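Local coordinates for protein spaetzle C-106 (Drosophila melanogaster, PDB 4LXR), which serves, once activated, as the disulfide-linked dimeric cytokine ligand of the Toll receptor, inducing the antifungal peptide drosomycin and helping to establish dorsal-ventral polarity in the embryo, at residues E45-A50 and S97-A102. Numbering follows the deposited sequence.
Sequences EECEGA and SCCKCA
The Glu45 carboxylate lays one face over Cys98, whose CA sits 3.7 Å from Glu45 CD and whose CB packs against the same face. At one edge, Cys99 N gives its hydrogen to Glu45 OE1 at 3.3 Å; the donor comes in on the anti side, 25° out of the plane, tilted toward the face that Cys98 occupies. Glu45 CG stands anti to the backbone N (chi1 -176°), and the extended chain beyond it carries the carboxylate alongside Cys98. Beyond the two segments, OE2 pairs with Arg14, and OE1 makes a salt bridge to Lys100 of the second subunit, so the buried acid is held by cations from both chains and probably stays ionised. Two residues past Glu45, the strands are tied covalently: Cys47 SG bonds Cys99 SG at 2.1 Å, with a C-S-S-C torsion of 108°. Together with Cys54-Cys101 and the backbone between the paired cysteines, this bridge closes the ring of a cystine-knot growth factor, through which Cys10-Cys68 threads; Cys99 touches both of those cysteines. The strand segments run roughly parallel, their axes approaching to 4.9 Å, and Gln70 braces the first of them, bonding Glu45 O and Cys47 N. The Cys98 CA-CB bond points away from the 45-50 segment, and SG bonds Cys98 SG of the second subunit, while Glu48 carries a salt bridge to Arg78 of the Toll chain.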
ATOM      1  N   GLU C  45      -7.089  19.851 -17.313  1.00 49.42           N
ATOM      2  CA  GLU C  45      -7.451  20.555 -16.092  1.00 44.73           C
ATOM      3  C   GLU C  45      -6.206  21.124 -15.437  1.00 39.66           C
ATOM      4  O   GLU C  45      -5.257  20.385 -15.162  1.00 46.64           O
ATOM      5  CB  GLU C  45      -8.185  19.634 -15.119  1.00 50.88           C
ATOM      6  CG  GLU C  45      -8.670  20.354 -13.854  1.00 54.00           C
ATOM      7  CD  GLU C  45      -9.566  19.482 -13.001  1.00 56.33           C
ATOM      8  OE1 GLU C  45      -9.239  19.248 -11.810  1.00 50.40           O
ATOM      9  OE2 GLU C  45     -10.598  19.027 -13.540  1.00 60.45           O
ATOM     10  N   GLU C  46      -6.204  22.433 -15.204  1.00 40.19           N
ATOM     11  CA  GLU C  46      -5.055  23.111 -14.603  1.00 42.49           C
ATOM     12  C   GLU C  46      -5.441  23.787 -13.311  1.00 43.61           C
ATOM     13  O   GLU C  46      -6.540  24.315 -13.208  1.00 48.25           O
ATOM     14  CB  GLU C  46      -4.498  24.182 -15.539  1.00 41.02           C
ATOM     15  CG  GLU C  46      -3.722  23.655 -16.717  1.00 55.39           C
ATOM     16  CD  GLU C  46      -3.126  24.769 -17.549  1.00 60.62           C
ATOM     17  OE1 GLU C  46      -3.865  25.725 -17.869  1.00 61.51           O
ATOM     18  OE2 GLU C  46      -1.919  24.690 -17.876  1.00 63.32           O
ATOM     19  N   CYS C  47      -4.535  23.777 -12.334  1.00 35.63           N
ATOM     20  CA  CYS C  47      -4.749  24.515 -11.100  1.00 37.33           C
ATOM     21  C   CYS C  47      -4.928  26.003 -11.429  1.00 44.09           C
ATOM     22  O   CYS C  47      -4.185  26.552 -12.243  1.00 45.96           O
ATOM     23  CB  CYS C  47      -3.578  24.323 -10.131  1.00 38.44           C
ATOM     24  SG  CYS C  47      -3.344  22.616  -9.526  1.00 47.64           S
ATOM     25  N   GLU C  48      -5.916  26.641 -10.800  1.00 58.35           N
ATOM     26  CA  GLU C  48      -6.194  28.052 -11.048  1.00 64.72           C
ATOM     27  C   GLU C  48      -5.030  28.924 -10.584  1.00 75.83           C
ATOM     28  O   GLU C  48      -4.759  29.971 -11.174  1.00 86.05           O
ATOM     29  CB  GLU C  48      -7.508  28.492 -10.388  1.00 58.28           C
ATOM     30  CG  GLU C  48      -8.081  29.787 -10.956  1.00 73.32           C
ATOM     31  CD  GLU C  48      -9.301  30.287 -10.198  1.00 76.10           C
ATOM     32  OE1 GLU C  48     -10.438  29.880 -10.537  1.00 73.83           O
ATOM     33  OE2 GLU C  48      -9.117  31.094  -9.263  1.00 77.04           O
ATOM     34  N   GLY C  49      -4.334  28.491  -9.536  1.00 75.13           N
ATOM     35  CA  GLY C  49      -3.142  29.193  -9.086  1.00 83.63           C
ATOM     36  C   GLY C  49      -1.935  28.290  -8.876  1.00 83.39           C
ATOM     37  O   GLY C  49      -2.045  27.068  -8.965  1.00 89.81           O
ATOM     38  N   ALA C  50      -0.782  28.891  -8.595  1.00 72.75           N
ATOM     39  CA  ALA C  50       0.420  28.128  -8.261  1.00 70.17           C
ATOM     40  C   ALA C  50       0.668  28.089  -6.750  1.00 64.45           C
ATOM     41  O   ALA C  50       0.711  29.134  -6.100  1.00 63.92           O
ATOM     42  CB  ALA C  50       1.633  28.707  -8.980  1.00 74.66           C
ATOM     43  N   SER C  97      -3.990  17.106 -15.897  1.00 45.18           N
ATOM     44  CA  SER C  97      -5.163  16.238 -15.874  1.00 57.63           C
ATOM     45  C   SER C  97      -6.119  16.529 -14.721  1.00 49.48           C
ATOM     46  O   SER C  97      -7.300  16.195 -14.804  1.00 50.07           O
ATOM     47  CB  SER C  97      -4.753  14.762 -15.864  1.00 47.55           C
ATOM     48  OG  SER C  97      -3.855  14.500 -14.802  1.00 75.06           O
ATOM     49  N   CYS C  98      -5.590  17.126 -13.654  1.00 47.72           N
ATOM     50  CA  CYS C  98      -6.395  17.632 -12.540  1.00 49.76           C
ATOM     51  C   CYS C  98      -5.538  18.335 -11.489  1.00 44.73           C
ATOM     52  O   CYS C  98      -4.307  18.253 -11.517  1.00 41.86           O
ATOM     53  CB  CYS C  98      -7.230  16.525 -11.873  1.00 56.14           C
ATOM     54  SG  CYS C  98      -6.297  15.287 -10.973  1.00 75.61           S
ATOM     55  N   CYS C  99      -6.217  19.008 -10.560  1.00 38.53           N
ATOM     56  CA  CYS C  99      -5.583  19.756  -9.484  1.00 40.85           C
ATOM     57  C   CYS C  99      -6.022  19.153  -8.164  1.00 36.28           C
ATOM     58  O   CYS C  99      -7.211  19.023  -7.894  1.00 41.75           O
ATOM     59  CB  CYS C  99      -6.024  21.219  -9.545  1.00 50.41           C
ATOM     60  SG  CYS C  99      -5.099  22.360  -8.492  1.00 37.84           S
ATOM     61  N   LYS C 100      -5.075  18.759  -7.330  1.00 45.16           N
ATOM     62  CA  LYS C 100      -5.456  18.069  -6.101  1.00 46.37           C
ATOM     63  C   LYS C 100      -4.739  18.651  -4.909  1.00 38.06           C
ATOM     64  O   LYS C 100      -3.642  19.197  -5.037  1.00 37.59           O
ATOM     65  CB  LYS C 100      -5.157  16.566  -6.197  1.00 43.99           C
ATOM     66  CG  LYS C 100      -5.769  15.894  -7.413  1.00 49.15           C
ATOM     67  CD  LYS C 100      -5.933  14.381  -7.221  1.00 52.93           C
ATOM     68  CE  LYS C 100      -4.636  13.629  -7.417  1.00 54.87           C
ATOM     69  NZ  LYS C 100      -4.848  12.182  -7.137  1.00 63.44           N
ATOM     70  N   CYS C 101      -5.348  18.495  -3.745  1.00 29.51           N
ATOM     71  CA  CYS C 101      -4.775  19.017  -2.525  1.00 36.58           C
ATOM     72  C   CYS C 101      -3.840  17.983  -1.930  1.00 35.66           C
ATOM     73  O   CYS C 101      -4.251  16.866  -1.634  1.00 34.90           O
ATOM     74  CB  CYS C 101      -5.872  19.383  -1.524  1.00 30.47           C
ATOM     75  SG  CYS C 101      -5.224  20.014   0.028  1.00 37.11           S
ATOM     76  N   ALA C 102      -2.579  18.362  -1.768  1.00 37.27           N
ATOM     77  CA  ALA C 102      -1.563  17.460  -1.236  1.00 39.09           C
ATOM     78  C   ALA C 102      -1.330  17.736   0.248  1.00 35.17           C
ATOM     79  O   ALA C 102      -1.184  18.885   0.655  1.00 38.75           O
ATOM     80  CB  ALA C 102      -0.272  17.622  -2.019  1.00 36.11           C
TER